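Local coordinates for sphingomyelinase C (Streptomyces griseocarneus, PDB 7CNE), which belongs to the endonuclease/exonuclease/phosphatase family and has the two-sheet alpha-beta fold of DNase I-like enzymes, at residues R33-F42 with D286-I294; V146-T154 with D166-I174. All coordinates share one frame; numbering follows the deposited sequence.

Interaction 1. Residues R33-F42 with D286-I294; sequences RAREIAAAGF and DLSGHYPVI
Arg33, on helix 30-39, reaches the backbone of Leu287 in the loop ahead of strand 293-297: NH1 donates to Leu287 O at 2.9 Å with an N-H...O angle of 161°. The oxygen sits at the edge of the guanidinium, in its plane. A bend at chi3 (-68°) turns the guanidinium back so that NH1 and CD both lie against Leu287 O, CD at 3.2 Å. NH2 turns to the backbone oxygens of Trp28 and Phe18, and an arginine suits this buried place because its several N-H groups can serve carbonyls from separate parts of the chain. Within the loop, Ser288 OG accepts from His290 N at 3.3 Å, forming an ST turn, and it is also hydrogen-bonded with Asn16 O of strand 12-19.

Leu287 carries the apolar packing. Its two methyls spread along the helix, CD2 lying 3.6 Å from Glu36 CB and CD1 facing Ala40 CB, while Leu287 CB meets Ile37 CG1 at 3.9 Å. Glu36 lends only its aliphatic root, for its carboxylate leads away.

Farther along, Phe42 and Pro292 form a CH-pi contact, Pro292 CG lying over the ring face, 3.6 Å from the centroid. Ala40 CB lies over the opposite face. With chi1 at 62°, Phe42 CG is set between its own N and carbonyl carbon, which places the flat ring between alanine and proline. Ile294 CD1 closes on Phe42 CB at 4.0 Å.

Ser288-Gly289-His290 stands where many DNase I-like enzymes have a Ser-Asp-His sequence near the C-terminus; the hydrogen bonds of His290 to Asp247 and to a bound succinic acid are consistent with this loop lining the active site, as in relatives.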
# COMPACT_ATOMS: atom_id res chain seq x y z
N ARG A 33 11.32 11.46 -7.77
CA ARG A 33 11.02 10.78 -6.51
C ARG A 33 11.03 9.26 -6.68
O ARG A 33 11.49 8.55 -5.78
CB ARG A 33 9.66 11.25 -5.97
CG ARG A 33 9.72 12.65 -5.40
CD ARG A 33 8.42 13.07 -4.75
NE ARG A 33 7.34 13.22 -5.72
CZ ARG A 33 6.29 12.41 -5.82
NH1 ARG A 33 6.16 11.38 -4.99
NH2 ARG A 33 5.36 12.64 -6.74
N ALA A 34 10.55 8.76 -7.81
CA ALA A 34 10.56 7.31 -8.05
C ALA A 34 11.98 6.76 -8.01
O ALA A 34 12.22 5.67 -7.47
CB ALA A 34 9.91 6.98 -9.39
N ARG A 35 12.92 7.49 -8.61
CA ARG A 35 14.32 7.08 -8.55
C ARG A 35 14.84 7.14 -7.12
O ARG A 35 15.49 6.20 -6.64
CB ARG A 35 15.16 7.96 -9.48
CG ARG A 35 16.64 7.55 -9.61
CD ARG A 35 17.35 8.35 -10.71
NE ARG A 35 17.03 7.91 -12.07
CZ ARG A 35 17.75 7.04 -12.78
NH1 ARG A 35 18.84 6.48 -12.27
NH2 ARG A 35 17.37 6.71 -14.02
N GLU A 36 14.51 8.21 -6.40
CA GLU A 36 14.99 8.37 -5.03
C GLU A 36 14.36 7.37 -4.06
O GLU A 36 15.00 6.97 -3.08
CB GLU A 36 14.73 9.81 -4.58
CG GLU A 36 15.67 10.78 -5.28
CD GLU A 36 17.12 10.36 -5.14
OE1 GLU A 36 17.73 9.88 -6.12
OE2 GLU A 36 17.64 10.48 -4.01
N ILE A 37 13.11 6.96 -4.30
CA ILE A 37 12.47 5.97 -3.43
C ILE A 37 13.22 4.64 -3.49
O ILE A 37 13.46 4.00 -2.46
CB ILE A 37 10.99 5.80 -3.80
CG1 ILE A 37 10.18 7.02 -3.37
CG2 ILE A 37 10.40 4.57 -3.10
CD1 ILE A 37 8.75 7.05 -4.01
N ALA A 38 13.61 4.20 -4.70
CA ALA A 38 14.37 2.96 -4.79
C ALA A 38 15.72 3.04 -4.07
O ALA A 38 16.26 2.00 -3.69
CB ALA A 38 14.60 2.57 -6.25
N ALA A 39 16.27 4.24 -3.86
CA ALA A 39 17.55 4.36 -3.19
C ALA A 39 17.43 4.68 -1.70
O ALA A 39 18.45 4.65 -0.99
CB ALA A 39 18.42 5.43 -3.87
N ALA A 40 16.22 4.94 -1.21
CA ALA A 40 16.07 5.35 0.18
C ALA A 40 16.42 4.20 1.13
O ALA A 40 16.35 3.02 0.79
CB ALA A 40 14.64 5.83 0.45
N GLY A 41 16.82 4.58 2.35
CA GLY A 41 17.19 3.57 3.33
C GLY A 41 16.05 2.62 3.64
O GLY A 41 16.25 1.40 3.74
N PHE A 42 14.83 3.15 3.78
CA PHE A 42 13.69 2.31 4.13
C PHE A 42 13.37 1.30 3.04
O PHE A 42 12.71 0.29 3.32
CB PHE A 42 12.45 3.16 4.45
CG PHE A 42 11.94 4.01 3.30
CD1 PHE A 42 11.18 3.45 2.28
CD2 PHE A 42 12.19 5.38 3.27
CE1 PHE A 42 10.70 4.22 1.24
CE2 PHE A 42 11.71 6.17 2.23
CZ PHE A 42 10.96 5.60 1.20
N ASP A 286 10.43 15.44 1.42
CA ASP A 286 9.93 14.08 1.58
C ASP A 286 9.65 13.50 0.21
O ASP A 286 9.37 14.23 -0.74
CB ASP A 286 8.65 14.00 2.43
CG ASP A 286 8.85 14.58 3.81
OD1 ASP A 286 8.71 15.81 3.96
OD2 ASP A 286 9.15 13.80 4.74
N LEU A 287 9.73 12.17 0.11
CA LEU A 287 9.52 11.51 -1.17
C LEU A 287 8.05 11.21 -1.43
O LEU A 287 7.69 10.86 -2.56
CB LEU A 287 10.35 10.23 -1.24
CG LEU A 287 11.87 10.48 -1.30
CD1 LEU A 287 12.65 9.17 -1.34
CD2 LEU A 287 12.22 11.35 -2.49
N SER A 288 7.20 11.35 -0.43
CA SER A 288 5.76 11.21 -0.61
C SER A 288 5.09 11.85 0.60
O SER A 288 5.76 12.32 1.52
CB SER A 288 5.34 9.75 -0.80
OG SER A 288 5.26 9.05 0.42
N GLY A 289 3.76 11.87 0.58
CA GLY A 289 3.02 12.41 1.70
C GLY A 289 2.89 11.47 2.87
O GLY A 289 2.49 11.91 3.96
N HIS A 290 3.21 10.20 2.68
CA HIS A 290 3.19 9.20 3.74
C HIS A 290 4.61 8.92 4.23
O HIS A 290 5.59 9.18 3.54
CB HIS A 290 2.55 7.90 3.25
CG HIS A 290 1.06 7.98 3.04
ND1 HIS A 290 0.16 7.28 3.81
CD2 HIS A 290 0.32 8.68 2.14
CE1 HIS A 290 -1.07 7.54 3.39
NE2 HIS A 290 -1.00 8.39 2.38
N TYR A 291 4.69 8.39 5.41
CA TYR A 291 5.93 7.76 5.82
C TYR A 291 5.86 6.26 5.57
O TYR A 291 4.80 5.65 5.69
CB TYR A 291 6.19 8.01 7.31
CG TYR A 291 6.45 9.47 7.63
CD1 TYR A 291 7.36 10.23 6.88
CD2 TYR A 291 5.78 10.10 8.68
CE1 TYR A 291 7.59 11.58 7.19
CE2 TYR A 291 6.00 11.43 8.99
CZ TYR A 291 6.90 12.17 8.24
OH TYR A 291 7.11 13.49 8.56
N PRO A 292 6.99 5.65 5.20
CA PRO A 292 7.03 4.19 5.09
C PRO A 292 6.77 3.53 6.43
O PRO A 292 7.12 4.04 7.50
CB PRO A 292 8.45 3.92 4.60
CG PRO A 292 9.26 5.08 5.14
CD PRO A 292 8.31 6.26 4.98
N VAL A 293 6.13 2.36 6.37
CA VAL A 293 5.91 1.52 7.54
C VAL A 293 6.64 0.21 7.29
O VAL A 293 6.41 -0.46 6.27
CB VAL A 293 4.42 1.28 7.80
CG1 VAL A 293 4.22 0.18 8.84
CG2 VAL A 293 3.75 2.58 8.23
N ILE A 294 7.54 -0.14 8.20
CA ILE A 294 8.31 -1.37 8.10
C ILE A 294 7.83 -2.30 9.20
O ILE A 294 7.80 -1.93 10.38
CB ILE A 294 9.82 -1.10 8.20
CG1 ILE A 294 10.28 -0.32 6.97
CG2 ILE A 294 10.58 -2.44 8.34
CD1 ILE A 294 11.64 0.32 7.12

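Interaction 2. Residues V146-T154 with D166-I174; sequences VVGTHAQST and DRSRQFRQI
Strand 142-150, with the loop that follows it, and helix 162-180 run in opposite senses, Val147 lying level with Ile174 and Gln152 with Arg167. They converge toward the loop, the CA-CA separation falling from 8.1 Å between Val147 and Ile174 to 5.3 Å between Gln152 and Arg167. At the wider end branched aliphatic chains span the gap, Val147 CG1 meeting Ile174 CG2 at 4.2 Å, with Phe132 and Leu191 of the flanking strands packed on both residues. Next along, the small Ala151 lets the layers draw closer, and its CB lies 3.9 Å from Phe171 CE1. This is the first half of a beta-alpha-beta crossover, in which the helix packs on the sheet before the chain enters strand 188-192, parallel to and beside strand 142-150.

Beyond the strand, the contact turns polar. Gln170, extended beyond CG, holds its OE1 2.7 Å from Gln152 N, a bond bent to 143°, while its NE2 donates to Asp120 O and to a water that is weakly bonded to His150 O. Gln152 is itself bent at chi2 (73°), which turns NE2 back to Ser153 O at 2.8 Å, in the carbonyl plane and on a lone pair; OE1 accepts from the N of Cys122, the disulfide partner of Cys158. Arg167 NH1 is shared between Gln152 O at 2.9 Å, which lies in the guanidinium plane but receives the donor from above its own carbonyl plane, and Thr154 OG1 at 3.1 Å. A salt bridge from Arg167 NE to Glu203 holds the other side of the group.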
# COMPACT_ATOMS: atom_id res chain seq x y z
N VAL A 146 0.46 -12.86 0.94
CA VAL A 146 0.42 -11.41 1.13
C VAL A 146 -0.70 -10.84 0.29
O VAL A 146 -0.80 -11.16 -0.90
CB VAL A 146 1.76 -10.75 0.76
CG1 VAL A 146 1.67 -9.23 0.96
CG2 VAL A 146 2.89 -11.31 1.60
N VAL A 147 -1.54 -10.02 0.90
CA VAL A 147 -2.48 -9.16 0.18
C VAL A 147 -1.96 -7.73 0.29
O VAL A 147 -1.74 -7.23 1.40
CB VAL A 147 -3.91 -9.25 0.74
CG1 VAL A 147 -4.85 -8.26 -0.01
CG2 VAL A 147 -4.44 -10.69 0.65
N GLY A 148 -1.75 -7.08 -0.84
CA GLY A 148 -1.32 -5.69 -0.88
C GLY A 148 -2.46 -4.86 -1.42
O GLY A 148 -3.11 -5.25 -2.39
N THR A 149 -2.71 -3.71 -0.80
CA THR A 149 -3.88 -2.94 -1.23
C THR A 149 -3.72 -1.47 -0.85
O THR A 149 -2.77 -1.05 -0.19
CB THR A 149 -5.17 -3.52 -0.63
OG1 THR A 149 -6.30 -2.98 -1.33
CG2 THR A 149 -5.30 -3.17 0.85
N HIS A 150 -4.69 -0.70 -1.34
CA HIS A 150 -4.88 0.70 -1.01
C HIS A 150 -6.39 0.86 -0.88
O HIS A 150 -7.10 0.82 -1.89
CB HIS A 150 -4.30 1.60 -2.12
CG HIS A 150 -4.37 3.06 -1.82
ND1 HIS A 150 -4.08 4.02 -2.76
CD2 HIS A 150 -4.69 3.73 -0.68
CE1 HIS A 150 -4.23 5.22 -2.22
NE2 HIS A 150 -4.58 5.07 -0.96
N ALA A 151 -6.89 0.99 0.34
CA ALA A 151 -8.32 0.98 0.59
C ALA A 151 -8.95 2.35 0.33
O ALA A 151 -8.27 3.35 0.09
CB ALA A 151 -8.61 0.51 2.02
N GLN A 152 -10.29 2.37 0.37
CA GLN A 152 -11.07 3.56 0.01
C GLN A 152 -10.60 4.81 0.75
O GLN A 152 -10.49 4.83 1.97
CB GLN A 152 -12.54 3.29 0.32
CG GLN A 152 -13.45 4.53 0.24
CD GLN A 152 -13.68 4.96 -1.18
OE1 GLN A 152 -14.02 4.14 -2.02
NE2 GLN A 152 -13.49 6.25 -1.46
N SER A 153 -10.36 5.88 -0.00
CA SER A 153 -9.97 7.15 0.60
C SER A 153 -11.19 7.92 1.09
O SER A 153 -12.33 7.67 0.68
CB SER A 153 -9.17 8.00 -0.39
OG SER A 153 -9.99 8.39 -1.48
N THR A 154 -10.95 8.86 2.00
CA THR A 154 -12.03 9.71 2.52
C THR A 154 -12.22 10.88 1.56
O THR A 154 -11.72 11.99 1.75
CB THR A 154 -11.71 10.14 3.95
OG1 THR A 154 -11.60 8.97 4.77
CG2 THR A 154 -12.82 11.03 4.52
N ASP A 166 -17.63 1.88 2.82
CA ASP A 166 -17.05 1.11 1.74
C ASP A 166 -15.71 0.50 2.13
O ASP A 166 -15.41 -0.62 1.70
CB ASP A 166 -16.93 1.97 0.48
CG ASP A 166 -18.26 2.14 -0.22
OD1 ASP A 166 -19.19 1.36 0.10
OD2 ASP A 166 -18.39 3.02 -1.08
N ARG A 167 -14.91 1.18 2.95
CA ARG A 167 -13.71 0.52 3.49
C ARG A 167 -14.10 -0.76 4.22
O ARG A 167 -13.43 -1.80 4.07
CB ARG A 167 -12.95 1.45 4.44
CG ARG A 167 -12.10 2.52 3.76
CD ARG A 167 -11.11 3.16 4.71
NE ARG A 167 -11.72 4.04 5.71
CZ ARG A 167 -12.02 5.32 5.52
NH1 ARG A 167 -11.78 5.91 4.34
NH2 ARG A 167 -12.55 6.02 6.51
N SER A 168 -15.15 -0.71 5.03
CA SER A 168 -15.58 -1.91 5.74
C SER A 168 -15.88 -3.04 4.77
O SER A 168 -15.42 -4.17 4.96
CB SER A 168 -16.81 -1.59 6.60
OG SER A 168 -17.33 -2.76 7.22
N ARG A 169 -16.63 -2.74 3.70
CA ARG A 169 -16.93 -3.76 2.70
C ARG A 169 -15.66 -4.23 1.99
O ARG A 169 -15.53 -5.42 1.65
CB ARG A 169 -17.95 -3.23 1.70
CG ARG A 169 -19.38 -3.10 2.28
CD ARG A 169 -20.17 -1.94 1.66
NE ARG A 169 -21.55 -1.90 2.18
CZ ARG A 169 -21.89 -1.40 3.37
NH1 ARG A 169 -20.97 -0.89 4.18
NH2 ARG A 169 -23.17 -1.41 3.75
N GLN A 170 -14.71 -3.32 1.75
CA GLN A 170 -13.46 -3.74 1.11
C GLN A 170 -12.68 -4.71 1.98
O GLN A 170 -12.17 -5.72 1.49
CB GLN A 170 -12.60 -2.51 0.77
CG GLN A 170 -13.22 -1.63 -0.34
CD GLN A 170 -12.39 -0.39 -0.65
OE1 GLN A 170 -11.43 -0.07 0.07
NE2 GLN A 170 -12.75 0.32 -1.73
N PHE A 171 -12.58 -4.42 3.28
CA PHE A 171 -11.89 -5.34 4.18
C PHE A 171 -12.61 -6.69 4.24
O PHE A 171 -11.97 -7.75 4.28
CB PHE A 171 -11.77 -4.74 5.59
CG PHE A 171 -11.03 -3.43 5.64
CD1 PHE A 171 -9.86 -3.24 4.91
CD2 PHE A 171 -11.49 -2.39 6.46
CE1 PHE A 171 -9.15 -2.01 4.98
CE2 PHE A 171 -10.80 -1.16 6.53
CZ PHE A 171 -9.63 -0.98 5.78
N ARG A 172 -13.95 -6.67 4.26
CA ARG A 172 -14.67 -7.95 4.28
C ARG A 172 -14.56 -8.69 2.95
O ARG A 172 -14.57 -9.93 2.94
CB ARG A 172 -16.14 -7.73 4.67
CG ARG A 172 -16.30 -7.33 6.14
CD ARG A 172 -17.75 -7.39 6.62
NE ARG A 172 -17.93 -6.58 7.82
CZ ARG A 172 -19.10 -6.25 8.35
NH1 ARG A 172 -20.24 -6.64 7.79
NH2 ARG A 172 -19.11 -5.50 9.45
N GLN A 173 -14.45 -7.97 1.84
CA GLN A 173 -14.22 -8.64 0.56
C GLN A 173 -12.88 -9.37 0.56
O GLN A 173 -12.77 -10.49 0.04
CB GLN A 173 -14.29 -7.64 -0.59
CG GLN A 173 -14.17 -8.33 -1.97
CD GLN A 173 -14.07 -7.36 -3.15
OE1 GLN A 173 -14.30 -6.16 -3.02
NE2 GLN A 173 -13.72 -7.89 -4.32
N ILE A 174 -11.85 -8.74 1.13
CA ILE A 174 -10.54 -9.38 1.26
C ILE A 174 -10.65 -10.60 2.15
O ILE A 174 -10.15 -11.69 1.83
CB ILE A 174 -9.51 -8.36 1.80
CG1 ILE A 174 -9.18 -7.32 0.73
CG2 ILE A 174 -8.23 -9.08 2.32
CD1 ILE A 174 -8.51 -6.09 1.29
O HOH W 1 -10.22 1.86 -2.88

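Both contacts are mostly buried, yet they lie on opposite sides of the chain's centre, with their centres about 23 Å apart, and they belong to different sheets of the fold. Interaction 1 joins segments far apart in sequence around the sheet of strands 12-19 and 293-297; interaction 2 joins near neighbours on the sheet of strand 142-150. Each sets an arginine of a helix against a loop carbonyl, but leucine and a proline-aromatic pair dominate the first, whereas glutamine amides play a larger part in the second. His290 and His150, one from each segment pair, both hydrogen-bond to succinic acid and both touch Asp194, which is consistent with the loop of 286-294 and the end of strand 142-150 facing a common pocket.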